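Local coordinates for flagellar hook-associated protein 2 (Helicobacter pylori, PDB 6IWY) that caps the distal end of the growing flagellar filament, promoting polymerization of flagellin monomers there and preventing their escape without assembly, at residues N43-K48 and L112-K117; V59-K64 and T355-K360; Y72-K77 and Q87-A92; T320-I325 and M345-E350. All coordinates share one frame; numbering follows the deposited sequence.

Interaction 1: residues N43-K48 and L112-K117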
loop_
_atom_site.group_PDB
_atom_site.type_symbol
_atom_site.label_atom_id
_atom_site.label_comp_id
_atom_site.label_asym_id
_atom_site.label_seq_id
_atom_site.Cartn_x
_atom_site.Cartn_y
_atom_site.Cartn_z
ATOM N N ASN A 43 -8.362 4.090 -9.431
ATOM C CA ASN A 43 -7.275 4.967 -9.026
ATOM C C ASN A 43 -6.476 5.399 -10.198
ATOM O O ASN A 43 -6.284 4.626 -11.168
ATOM C CB ASN A 43 -6.313 4.224 -8.127
ATOM C CG ASN A 43 -6.973 3.669 -6.924
ATOM O OD1 ASN A 43 -7.298 4.410 -5.998
ATOM N ND2 ASN A 43 -7.191 2.368 -6.917
ATOM N N GLU A 44 -5.981 6.617 -10.117
ATOM C CA GLU A 44 -4.975 7.062 -11.043
ATOM C C GLU A 44 -3.666 6.809 -10.368
ATOM O O GLU A 44 -3.545 7.064 -9.195
ATOM C CB GLU A 44 -5.099 8.550 -11.316
ATOM C CG GLU A 44 -6.290 8.926 -12.131
ATOM C CD GLU A 44 -6.538 10.389 -12.068
ATOM O OE1 GLU A 44 -5.749 11.084 -11.392
ATOM O OE2 GLU A 44 -7.529 10.853 -12.666
ATOM N N LEU A 45 -2.683 6.348 -11.111
ATOM C CA LEU A 45 -1.340 6.184 -10.584
ATOM C C LEU A 45 -0.346 6.707 -11.636
ATOM O O LEU A 45 -0.421 6.324 -12.784
ATOM C CB LEU A 45 -1.084 4.702 -10.280
ATOM C CG LEU A 45 0.330 4.268 -9.886
ATOM C CD1 LEU A 45 0.617 4.616 -8.425
ATOM C CD2 LEU A 45 0.574 2.766 -10.154
ATOM N N GLY A 46 0.562 7.594 -11.248
ATOM C CA GLY A 46 1.653 7.976 -12.114
ATOM C C GLY A 46 1.282 9.234 -12.838
ATOM O O GLY A 46 0.173 9.756 -12.653
ATOM N N ALA A 47 2.212 9.715 -13.668
ATOM C CA ALA A 47 2.126 11.052 -14.250
ATOM C C ALA A 47 1.384 10.973 -15.570
ATOM O O ALA A 47 0.891 9.912 -15.914
ATOM C CB ALA A 47 3.513 11.654 -14.438
ATOM N N LYS A 48 1.283 12.096 -16.278
ATOM C CA LYS A 48 0.702 12.123 -17.600
ATOM C C LYS A 48 1.752 11.771 -18.649
ATOM O O LYS A 48 2.869 12.280 -18.605
ATOM C CB LYS A 48 0.186 13.532 -17.906
ATOM C CG LYS A 48 -0.774 14.175 -16.849
ATOM C CD LYS A 48 -2.103 13.392 -16.710
ATOM C CE LYS A 48 -2.992 13.558 -17.958
ATOM N NZ LYS A 48 -3.217 14.978 -18.239
ATOM N N LEU A 112 -2.178 6.361 -16.149
ATOM C CA LEU A 112 -2.261 4.972 -15.766
ATOM C C LEU A 112 -3.369 4.865 -14.741
ATOM O O LEU A 112 -3.426 5.649 -13.795
ATOM C CB LEU A 112 -0.915 4.495 -15.215
ATOM C CG LEU A 112 -0.751 3.044 -14.742
ATOM C CD1 LEU A 112 -0.957 2.082 -15.872
ATOM C CD2 LEU A 112 0.627 2.839 -14.102
ATOM N N MET A 113 -4.280 3.922 -14.955
ATOM C CA MET A 113 -5.332 3.654 -13.976
ATOM C C MET A 113 -5.059 2.293 -13.413
ATOM O O MET A 113 -4.519 1.448 -14.100
ATOM C CB MET A 113 -6.713 3.643 -14.627
ATOM C CG MET A 113 -7.031 4.878 -15.440
ATOM S SD MET A 113 -7.173 6.331 -14.408
ATOM C CE MET A 113 -8.650 6.007 -13.450
ATOM N N VAL A 114 -5.432 2.109 -12.149
ATOM C CA VAL A 114 -5.304 0.848 -11.423
ATOM C C VAL A 114 -6.673 0.627 -10.831
ATOM O O VAL A 114 -7.062 1.326 -9.898
ATOM C CB VAL A 114 -4.289 0.963 -10.278
ATOM C CG1 VAL A 114 -4.170 -0.360 -9.545
ATOM C CG2 VAL A 114 -2.955 1.408 -10.829
ATOM N N ASN A 115 -7.420 -0.297 -11.424
ATOM C CA ASN A 115 -8.804 -0.542 -11.044
ATOM C C ASN A 115 -9.003 -1.991 -10.624
ATOM O O ASN A 115 -8.451 -2.886 -11.283
ATOM C CB ASN A 115 -9.721 -0.254 -12.242
ATOM C CG ASN A 115 -9.597 1.189 -12.763
ATOM O OD1 ASN A 115 -8.931 2.037 -12.150
ATOM N ND2 ASN A 115 -10.242 1.466 -13.895
ATOM N N THR A 116 -9.820 -2.238 -9.591
ATOM C CA THR A 116 -10.109 -3.617 -9.179
ATOM C C THR A 116 -11.070 -4.372 -10.085
ATOM O O THR A 116 -11.939 -3.813 -10.711
ATOM C CB THR A 116 -10.653 -3.712 -7.752
ATOM O OG1 THR A 116 -11.893 -3.006 -7.630
ATOM C CG2 THR A 116 -9.630 -3.170 -6.755
ATOM N N LYS A 117 -10.893 -5.681 -10.150
ATOM C CA LYS A 117 -11.798 -6.561 -10.883
ATOM C C LYS A 117 -13.111 -6.764 -10.141
ATOM O O LYS A 117 -14.146 -7.031 -10.752
ATOM C CB LYS A 117 -11.142 -7.917 -11.109
ATOM C CG LYS A 117 -11.891 -8.814 -12.084
ATOM C CD LYS A 117 -11.287 -10.212 -12.093
ATOM C CE LYS A 117 -12.240 -11.225 -12.704
ATOM N NZ LYS A 117 -11.489 -12.263 -13.460
#

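Interaction 2: residues V59-K64 and T355-K360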
loop_
_atom_site.group_PDB
_atom_site.type_symbol
_atom_site.label_atom_id
_atom_site.label_comp_id
_atom_site.label_asym_id
_atom_site.label_seq_id
_atom_site.Cartn_x
_atom_site.Cartn_y
_atom_site.Cartn_z
ATOM N N VAL A 59 14.604 3.648 -14.016
ATOM C CA VAL A 59 15.271 2.960 -12.914
ATOM C C VAL A 59 14.452 1.725 -12.561
ATOM O O VAL A 59 13.249 1.710 -12.800
ATOM C CB VAL A 59 15.421 3.893 -11.659
ATOM C CG1 VAL A 59 16.178 5.170 -12.010
ATOM C CG2 VAL A 59 14.072 4.235 -11.049
ATOM N N ASP A 60 15.089 0.690 -12.025
ATOM C CA ASP A 60 14.352 -0.434 -11.452
ATOM C C ASP A 60 13.729 -0.019 -10.123
ATOM O O ASP A 60 14.343 0.712 -9.310
ATOM C CB ASP A 60 15.243 -1.633 -11.151
ATOM C CG ASP A 60 15.838 -2.269 -12.386
ATOM O OD1 ASP A 60 15.474 -1.906 -13.524
ATOM O OD2 ASP A 60 16.696 -3.167 -12.197
ATOM N N THR A 61 12.523 -0.522 -9.885
ATOM C CA THR A 61 11.820 -0.204 -8.672
ATOM C C THR A 61 10.614 -1.114 -8.523
ATOM O O THR A 61 10.389 -1.967 -9.363
ATOM C CB THR A 61 11.432 1.300 -8.623
ATOM O OG1 THR A 61 11.161 1.671 -7.269
ATOM C CG2 THR A 61 10.220 1.594 -9.479
ATOM N N THR A 62 9.866 -0.927 -7.437
ATOM C CA THR A 62 8.799 -1.829 -7.033
ATOM C C THR A 62 7.585 -1.008 -6.753
ATOM O O THR A 62 7.677 -0.067 -5.993
ATOM C CB THR A 62 9.128 -2.508 -5.687
ATOM O OG1 THR A 62 10.432 -3.110 -5.741
ATOM C CG2 THR A 62 8.081 -3.602 -5.353
ATOM N N LEU A 63 6.449 -1.351 -7.344
ATOM C CA LEU A 63 5.208 -0.705 -6.967
ATOM C C LEU A 63 4.571 -1.577 -5.918
ATOM O O LEU A 63 4.286 -2.722 -6.176
ATOM C CB LEU A 63 4.268 -0.534 -8.142
ATOM C CG LEU A 63 2.838 -0.074 -7.817
ATOM C CD1 LEU A 63 2.809 1.337 -7.353
ATOM C CD2 LEU A 63 1.957 -0.251 -9.043
ATOM N N LYS A 64 4.358 -1.008 -4.739
ATOM C CA LYS A 64 3.774 -1.702 -3.598
ATOM C C LYS A 64 2.329 -1.280 -3.404
ATOM O O LYS A 64 2.040 -0.082 -3.255
ATOM C CB LYS A 64 4.532 -1.314 -2.325
ATOM C CG LYS A 64 5.720 -2.200 -1.991
ATOM C CD LYS A 64 6.566 -1.643 -0.810
ATOM C CE LYS A 64 5.802 -1.626 0.533
ATOM N NZ LYS A 64 6.705 -1.664 1.763
ATOM N N THR A 355 8.096 10.558 -7.489
ATOM C CA THR A 355 8.273 10.904 -8.889
ATOM C C THR A 355 7.444 9.946 -9.744
ATOM O O THR A 355 6.638 10.368 -10.556
ATOM C CB THR A 355 9.754 10.763 -9.254
ATOM O OG1 THR A 355 10.484 10.338 -8.095
ATOM C CG2 THR A 355 10.316 12.060 -9.730
ATOM N N LEU A 356 7.611 8.650 -9.523
ATOM C CA LEU A 356 6.942 7.646 -10.341
ATOM C C LEU A 356 5.513 7.326 -9.962
ATOM O O LEU A 356 4.750 6.956 -10.851
ATOM C CB LEU A 356 7.730 6.334 -10.341
ATOM C CG LEU A 356 9.156 6.424 -10.902
ATOM C CD1 LEU A 356 9.824 5.038 -10.911
ATOM C CD2 LEU A 356 9.146 7.059 -12.297
ATOM N N PHE A 357 5.133 7.454 -8.685
ATOM C CA PHE A 357 3.887 6.832 -8.208
ATOM C C PHE A 357 2.909 7.670 -7.420
ATOM O O PHE A 357 2.282 7.190 -6.502
ATOM C CB PHE A 357 4.213 5.606 -7.342
ATOM C CG PHE A 357 4.980 4.543 -8.039
ATOM C CD1 PHE A 357 4.563 4.050 -9.256
ATOM C CD2 PHE A 357 6.105 4.009 -7.454
ATOM C CE1 PHE A 357 5.256 3.047 -9.883
ATOM C CE2 PHE A 357 6.811 3.022 -8.082
ATOM C CZ PHE A 357 6.382 2.532 -9.306
ATOM N N MET A 358 2.721 8.919 -7.766
ATOM C CA MET A 358 1.582 9.638 -7.206
ATOM C C MET A 358 0.323 8.795 -7.419
ATOM O O MET A 358 0.148 8.172 -8.482
ATOM C CB MET A 358 1.437 11.004 -7.858
ATOM C CG MET A 358 2.016 12.184 -7.019
ATOM S SD MET A 358 2.973 11.846 -5.471
ATOM C CE MET A 358 3.193 13.545 -4.882
ATOM N N SER A 359 -0.529 8.729 -6.402
ATOM C CA SER A 359 -1.808 8.072 -6.555
ATOM C C SER A 359 -2.919 9.000 -6.129
ATOM O O SER A 359 -2.743 9.780 -5.208
ATOM C CB SER A 359 -1.849 6.827 -5.712
ATOM O OG SER A 359 -1.706 7.145 -4.321
ATOM N N LYS A 360 -4.054 8.911 -6.811
ATOM C CA LYS A 360 -5.306 9.548 -6.385
ATOM C C LYS A 360 -6.447 8.546 -6.566
ATOM O O LYS A 360 -6.568 7.951 -7.619
ATOM C CB LYS A 360 -5.574 10.802 -7.230
ATOM C CG LYS A 360 -6.912 11.530 -6.981
ATOM C CD LYS A 360 -6.869 12.984 -7.452
ATOM C CE LYS A 360 -7.431 13.235 -8.863
ATOM N NZ LYS A 360 -8.811 13.863 -8.859
#

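Interaction 3: residues Y72-K77 and Q87-A92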
loop_
_atom_site.group_PDB
_atom_site.type_symbol
_atom_site.label_atom_id
_atom_site.label_comp_id
_atom_site.label_asym_id
_atom_site.label_seq_id
_atom_site.Cartn_x
_atom_site.Cartn_y
_atom_site.Cartn_z
ATOM N N TYR A 72 1.014 -6.811 -2.668
ATOM C CA TYR A 72 1.669 -7.091 -3.932
ATOM C C TYR A 72 2.853 -6.159 -4.124
ATOM O O TYR A 72 2.818 -5.005 -3.739
ATOM C CB TYR A 72 0.728 -6.925 -5.117
ATOM C CG TYR A 72 -0.529 -7.774 -5.102
ATOM C CD1 TYR A 72 -0.587 -8.980 -5.791
ATOM C CD2 TYR A 72 -1.672 -7.341 -4.438
ATOM C CE1 TYR A 72 -1.736 -9.730 -5.791
ATOM C CE2 TYR A 72 -2.809 -8.083 -4.420
ATOM C CZ TYR A 72 -2.846 -9.264 -5.101
ATOM O OH TYR A 72 -4.006 -9.999 -5.087
ATOM N N ALA A 73 3.906 -6.680 -4.719
ATOM C CA ALA A 73 5.048 -5.898 -5.135
ATOM C C ALA A 73 5.261 -6.190 -6.649
ATOM O O ALA A 73 5.699 -7.289 -7.028
ATOM C CB ALA A 73 6.275 -6.294 -4.305
ATOM N N VAL A 74 4.906 -5.226 -7.485
ATOM C CA VAL A 74 5.107 -5.298 -8.915
ATOM C C VAL A 74 6.512 -4.771 -9.197
ATOM O O VAL A 74 6.876 -3.680 -8.754
ATOM C CB VAL A 74 4.116 -4.400 -9.671
ATOM C CG1 VAL A 74 3.914 -4.881 -11.102
ATOM C CG2 VAL A 74 2.779 -4.319 -8.922
ATOM N N ASN A 75 7.325 -5.564 -9.887
ATOM C CA ASN A 75 8.678 -5.146 -10.214
ATOM C C ASN A 75 8.585 -4.301 -11.439
ATOM O O ASN A 75 7.800 -4.595 -12.331
ATOM C CB ASN A 75 9.547 -6.334 -10.502
ATOM C CG ASN A 75 9.578 -7.309 -9.359
ATOM O OD1 ASN A 75 9.313 -8.497 -9.545
ATOM N ND2 ASN A 75 9.916 -6.831 -8.170
ATOM N N ILE A 76 9.364 -3.235 -11.495
ATOM C CA ILE A 76 9.375 -2.377 -12.666
ATOM C C ILE A 76 10.831 -2.231 -13.113
ATOM O O ILE A 76 11.720 -2.009 -12.276
ATOM C CB ILE A 76 8.746 -1.056 -12.315
ATOM C CG1 ILE A 76 7.313 -1.301 -11.799
ATOM C CG2 ILE A 76 8.783 -0.141 -13.506
ATOM C CD1 ILE A 76 6.370 -0.163 -12.016
ATOM N N LYS A 77 11.102 -2.401 -14.402
ATOM C CA LYS A 77 12.493 -2.410 -14.855
ATOM C C LYS A 77 12.851 -1.067 -15.489
ATOM O O LYS A 77 12.001 -0.392 -16.023
ATOM C CB LYS A 77 12.761 -3.563 -15.849
ATOM C CG LYS A 77 12.421 -4.957 -15.341
ATOM C CD LYS A 77 13.326 -5.361 -14.188
ATOM C CE LYS A 77 12.835 -6.589 -13.446
ATOM N NZ LYS A 77 13.662 -6.795 -12.239
ATOM N N GLN A 87 0.475 -3.480 -18.073
ATOM C CA GLN A 87 0.301 -4.913 -18.227
ATOM C C GLN A 87 0.930 -5.693 -17.068
ATOM O O GLN A 87 0.453 -6.807 -16.637
ATOM C CB GLN A 87 0.991 -5.405 -19.494
ATOM C CG GLN A 87 0.788 -6.926 -19.736
ATOM C CD GLN A 87 -0.662 -7.270 -20.099
ATOM O OE1 GLN A 87 -1.263 -6.600 -20.932
ATOM N NE2 GLN A 87 -1.229 -8.297 -19.457
ATOM N N SER A 88 2.042 -5.138 -16.584
ATOM C CA SER A 88 2.775 -5.826 -15.569
ATOM C C SER A 88 1.961 -5.784 -14.266
ATOM O O SER A 88 2.042 -6.728 -13.501
ATOM C CB SER A 88 4.200 -5.276 -15.447
ATOM O OG SER A 88 4.289 -4.212 -14.534
ATOM N N ILE A 89 1.153 -4.727 -14.043
ATOM C CA ILE A 89 0.244 -4.676 -12.880
ATOM C C ILE A 89 -0.778 -5.789 -12.975
ATOM O O ILE A 89 -0.980 -6.551 -12.026
ATOM C CB ILE A 89 -0.497 -3.336 -12.743
ATOM C CG1 ILE A 89 0.459 -2.264 -12.256
ATOM C CG2 ILE A 89 -1.674 -3.472 -11.778
ATOM C CD1 ILE A 89 -0.111 -0.903 -12.301
ATOM N N THR A 90 -1.401 -5.886 -14.138
ATOM C CA THR A 90 -2.318 -6.978 -14.449
ATOM C C THR A 90 -1.702 -8.389 -14.273
ATOM O O THR A 90 -2.343 -9.313 -13.713
ATOM C CB THR A 90 -2.764 -6.861 -15.901
ATOM O OG1 THR A 90 -3.297 -5.537 -16.127
ATOM C CG2 THR A 90 -3.784 -7.936 -16.238
ATOM N N ASP A 91 -0.469 -8.555 -14.750
ATOM C CA ASP A 91 0.230 -9.853 -14.648
ATOM C C ASP A 91 0.681 -10.184 -13.207
ATOM O O ASP A 91 0.604 -11.324 -12.782
ATOM C CB ASP A 91 1.449 -9.897 -15.591
ATOM C CG ASP A 91 1.069 -10.029 -17.105
ATOM O OD1 ASP A 91 -0.123 -10.243 -17.517
ATOM O OD2 ASP A 91 2.018 -9.956 -17.914
ATOM N N ALA A 92 1.172 -9.199 -12.461
ATOM C CA ALA A 92 1.506 -9.433 -11.058
ATOM C C ALA A 92 0.313 -9.984 -10.260
ATOM O O ALA A 92 0.484 -10.874 -9.434
ATOM C CB ALA A 92 2.028 -8.160 -10.388
#

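Interaction 4: residues T320-I325 and M345-E350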
loop_
_atom_site.group_PDB
_atom_site.type_symbol
_atom_site.label_atom_id
_atom_site.label_comp_id
_atom_site.label_asym_id
_atom_site.label_seq_id
_atom_site.Cartn_x
_atom_site.Cartn_y
_atom_site.Cartn_z
ATOM N N THR A 320 19.860 5.371 1.314
ATOM C CA THR A 320 19.231 6.356 0.464
ATOM C C THR A 320 18.047 5.771 -0.270
ATOM O O THR A 320 17.315 6.483 -0.946
ATOM C CB THR A 320 20.226 6.857 -0.561
ATOM O OG1 THR A 320 20.769 5.728 -1.270
ATOM C CG2 THR A 320 21.343 7.634 0.122
ATOM N N GLY A 321 17.887 4.460 -0.171
ATOM C CA GLY A 321 16.885 3.741 -0.952
ATOM C C GLY A 321 17.274 3.576 -2.406
ATOM O O GLY A 321 16.488 3.069 -3.189
ATOM N N MET A 322 18.483 4.011 -2.756
ATOM C CA MET A 322 18.958 4.032 -4.137
ATOM C C MET A 322 20.249 3.194 -4.237
ATOM O O MET A 322 21.119 3.263 -3.350
ATOM C CB MET A 322 19.212 5.491 -4.582
ATOM C CG MET A 322 17.943 6.311 -4.972
ATOM S SD MET A 322 17.927 8.116 -4.581
ATOM C CE MET A 322 19.023 8.791 -5.841
ATOM N N LEU A 323 20.346 2.389 -5.289
ATOM C CA LEU A 323 21.603 1.726 -5.669
ATOM C C LEU A 323 21.900 1.894 -7.130
ATOM O O LEU A 323 21.008 1.750 -7.967
ATOM C CB LEU A 323 21.548 0.212 -5.496
ATOM C CG LEU A 323 21.861 -0.474 -4.181
ATOM C CD1 LEU A 323 22.217 -1.884 -4.564
ATOM C CD2 LEU A 323 22.980 0.177 -3.401
ATOM N N THR A 324 23.167 2.142 -7.422
ATOM C CA THR A 324 23.661 2.115 -8.769
ATOM C C THR A 324 24.735 1.034 -8.788
ATOM O O THR A 324 25.738 1.121 -8.075
ATOM C CB THR A 324 24.211 3.502 -9.224
ATOM O OG1 THR A 324 23.126 4.440 -9.372
ATOM C CG2 THR A 324 24.961 3.397 -10.551
ATOM N N ILE A 325 24.484 -0.001 -9.584
ATOM C CA ILE A 325 25.425 -1.074 -9.793
ATOM C C ILE A 325 26.198 -0.771 -11.081
ATOM O O ILE A 325 25.616 -0.347 -12.079
ATOM C CB ILE A 325 24.727 -2.446 -9.943
ATOM C CG1 ILE A 325 23.529 -2.575 -8.976
ATOM C CG2 ILE A 325 25.726 -3.579 -9.741
ATOM C CD1 ILE A 325 23.869 -2.327 -7.601
ATOM N N MET A 345 20.441 1.278 -12.142
ATOM C CA MET A 345 20.022 1.938 -10.917
ATOM C C MET A 345 18.782 1.235 -10.416
ATOM O O MET A 345 17.891 0.971 -11.194
ATOM C CB MET A 345 19.678 3.413 -11.181
ATOM C CG MET A 345 20.756 4.214 -11.904
ATOM S SD MET A 345 20.415 5.997 -12.020
ATOM C CE MET A 345 19.700 6.168 -13.672
ATOM N N VAL A 346 18.711 0.925 -9.124
ATOM C CA VAL A 346 17.460 0.396 -8.561
ATOM C C VAL A 346 17.088 1.287 -7.443
ATOM O O VAL A 346 17.957 1.783 -6.756
ATOM C CB VAL A 346 17.567 -1.031 -8.011
ATOM C CG1 VAL A 346 18.631 -1.108 -6.978
ATOM C CG2 VAL A 346 16.252 -1.460 -7.413
ATOM N N GLN A 347 15.786 1.485 -7.278
ATOM C CA GLN A 347 15.251 2.331 -6.230
ATOM C C GLN A 347 14.175 1.632 -5.429
ATOM O O GLN A 347 13.304 0.954 -5.959
ATOM C CB GLN A 347 14.658 3.601 -6.839
ATOM C CG GLN A 347 15.685 4.637 -7.092
ATOM C CD GLN A 347 15.151 5.850 -7.790
ATOM O OE1 GLN A 347 14.017 6.286 -7.564
ATOM N NE2 GLN A 347 15.973 6.416 -8.663
ATOM N N SER A 348 14.206 1.850 -4.128
ATOM C CA SER A 348 13.089 1.476 -3.282
ATOM C C SER A 348 11.825 2.159 -3.778
ATOM O O SER A 348 11.877 3.266 -4.323
ATOM C CB SER A 348 13.329 1.937 -1.865
ATOM O OG SER A 348 12.262 2.774 -1.473
ATOM N N TYR A 349 10.688 1.512 -3.561
ATOM C CA TYR A 349 9.387 2.147 -3.738
ATOM C C TYR A 349 9.372 3.485 -3.032
ATOM O O TYR A 349 8.973 4.507 -3.615
ATOM C CB TYR A 349 8.260 1.311 -3.169
ATOM C CG TYR A 349 6.967 2.079 -3.021
ATOM C CD1 TYR A 349 6.076 2.191 -4.086
ATOM C CD2 TYR A 349 6.647 2.739 -1.836
ATOM C CE1 TYR A 349 4.894 2.885 -3.978
ATOM C CE2 TYR A 349 5.454 3.436 -1.707
ATOM C CZ TYR A 349 4.580 3.500 -2.794
ATOM O OH TYR A 349 3.393 4.189 -2.702
ATOM N N GLU A 350 9.792 3.464 -1.774
ATOM C CA GLU A 350 9.844 4.659 -0.945
ATOM C C GLU A 350 10.700 5.703 -1.624
ATOM O O GLU A 350 10.292 6.822 -1.766
ATOM C CB GLU A 350 10.404 4.308 0.460
ATOM C CG GLU A 350 10.552 5.443 1.445
ATOM C CD GLU A 350 10.905 4.959 2.845
ATOM O OE1 GLU A 350 11.488 3.835 2.974
ATOM O OE2 GLU A 350 10.607 5.716 3.815
#

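Interaction 1: residues N43-K48 and L112-K117
N43 grips the carbonyl oxygen of V114 twice. Its backbone N lies 3.1 Å from V114 O, and its side-chain ND2 lies 3.2 Å from the same oxygen; the two donors come from opposite faces of that carbonyl plane, the backbone N well above it and the amide only slightly tilted. The first torsion (chi1 -57°) sets N43 CG beside its own backbone N, the other donor to this oxygen. In return V114 N donates to N43 O at 2.8 Å, completing a hydrogen-bonded antiparallel pair. Farther along, L45 N makes a nearly straight bond to L112 O (2.9 Å, 173° at the hydrogen).

The side chains split between two faces. On one, L45 and L112 run side by side with their CD2 methyls 3.9 Å apart, while L45 CB also meets V114 CG2 at 3.8 Å; branched aliphatics suit this buried side. On the other, E44 and M113 point the same way, and E44 CG touches M113 SD at 3.6 Å. Here glutamate offers its aliphatic stem to the thioether and carries its carboxylate beyond it.

A second shell fixes the amide of N43: D41 OD1 accepts from ND2, and N361 ND2 donates to OD1, so a buried polar group is satisfied at both ends. Helix 82-92 covers the leucine and valine face, with L82, V85 and A86 against L112 and I89 against V114. This is the central pairing of a four-stranded antiparallel sheet, with strands 97-103 and 359-361 as its outer members and a helix packed on one side.

Interaction 2: residues V59-K64 and T355-K360
F357 presents its ring to L63, T61 and the backbone of T62. Its CB points toward strand 61-64, and chi1 of -60° sets CG beside the backbone N. From there the ring begins: F357 CD1 lies 3.7 Å from L63 CD1, a methyl that sits over the ring face, offset toward the rim, in a CH-pi contact (3.9 Å from L63 CD1 to the centroid of the F357 ring). Farther out, F357 CZ is 3.9 Å from L63 CB, which lies on the same side of the ring but a little past its rim. On the other flank F357 CE2 comes within 3.8 Å of T62 O and 4.0 Å of T61 CG2, both approaching obliquely.

The opposite face of the ring is covered by CB of its own neighbour, L356, which places the flat phenyl between two leucines. L356 also extends CD1 past T61, 3.8 Å from T61 CG2. Threonine serves both needs there: its methyl joins the apolar cluster while its OG1 hydrogen-bonds with Q347 O and S352 OG.

F357 is the first residue beyond helix 349-356, just before strand 359-361. It plugs the junction between them against strand 61-67, with I76 of strand 70-76, L45 of strand 42-49 and F56 completing its surroundings.

Interaction 3: residues Y72-K77 and Q87-A92
V74 sets out from the strand toward the helix, and its methyls meet S88 and A92, residues one turn apart. Its CG1, anti to the backbone N (chi1 -156°), does most of the touching: it lies 3.5 Å from S88 OG and 3.8 Å from A92 CB. The second methyl, CG2, turns toward the same alanine, with A92 CB at 4.2 Å. The branched valine thus packs where the helix presents the small side chains of S88 and A92, which lets the strand come near. The short strand and helix axes approach to 8.4 Å, with their directions inclined at 141°.

The neighbours of this centre are looser. I89 is turned along the flank of the helix, and its CG1 is 4.5 Å from V74 CG1, at the limit of contact. At the far end the ring of Y72 reaches the last turn obliquely, with CD1 4.2 Å from A92 O. The S88 hydroxyl, hydrogen-bonded to V85 O, is satisfied within the helix, consistent with its place beside a methyl.

On the outer side of the helix Q87 NE2 donates to D91 OD1 at 3.0 Å, a bond spanning one turn that meets the carboxylate from above its plane.

Strand 70-76 is an outer strand of its sheet, paired with strand 61-67, whose L63 also touches I89. Helix 82-92 follows it after a short connection and folds back across it, and also packs on the sheet containing strand 110-116. This strand-loop-helix unit shows helix-on-sheet packing of an alpha+beta kind, a helix laid on antiparallel sheet.

Interaction 4: residues T320-I325 and M345-E350
L323 and V346 form the firm centre of this pairing. L323 N donates to V346 O at 2.9 Å, and V346 N returns the bond to L323 O at 2.7 Å, each donor lying nearly along the C=O axis. Their side chains share one face of the sheet, where L323 CB meets V346 CG1 at 3.5 Å. The leucine continues inward to L252, L253 and I316, a buried apolar setting that suits it.

A third bond closes the end of the pair: S348 N donates in the carbonyl plane to G321 O at 2.8 Å and 173° at the hydrogen. G321 lies inside an ST turn, in which T320 OG1 accepts from M322 N at 3.2 Å; its positive phi (75°) favours glycine.

The other face is the solvent side. M322 and Q347 lie side by side, CG to CG at 3.5 Å, and T324 and M345 do likewise, with T324 OG1 3.5 Å from M345 CG. One is a contact of two aliphatic stems, the other of a methionine stem with a threonine hydroxyl; both methionines are exposed, and the M345 side chain leads away at its end. Long or polar chains are well placed on such a surface.

S348, just past the strand, N-caps helix 349-356, its OG accepting from A351 N. Strand 344-347 is outermost in its sheet, with 322-327 between it and 268-270, while its other edge forms backbone hydrogen bonds with D60, just ahead of strand 61-67.

Interactions 1, 2 and 3 cluster, with centres 11 to 13 Å apart; interaction 4 adjoins them through interaction 2, about 12 Å away, but is about 23 Å from interaction 1, centre to centre. Strands 42-49 and 359-361 pair, joining interactions 1 and 2; strands 61-67 and 70-76 join interactions 2 and 3, whose helix also lies on L112 of interaction 1. Helix 349-356 connects interactions 2 and 4. Along the chain, the segments of interactions 1 and 2 alternate; interaction 3 falls between the segments of both, and interaction 4 later, between those of interaction 2. Distant segments of this fragment of FliD, a piece of the longer cap protein, thus return to one compact region, from which the sheet of interaction 4 extends.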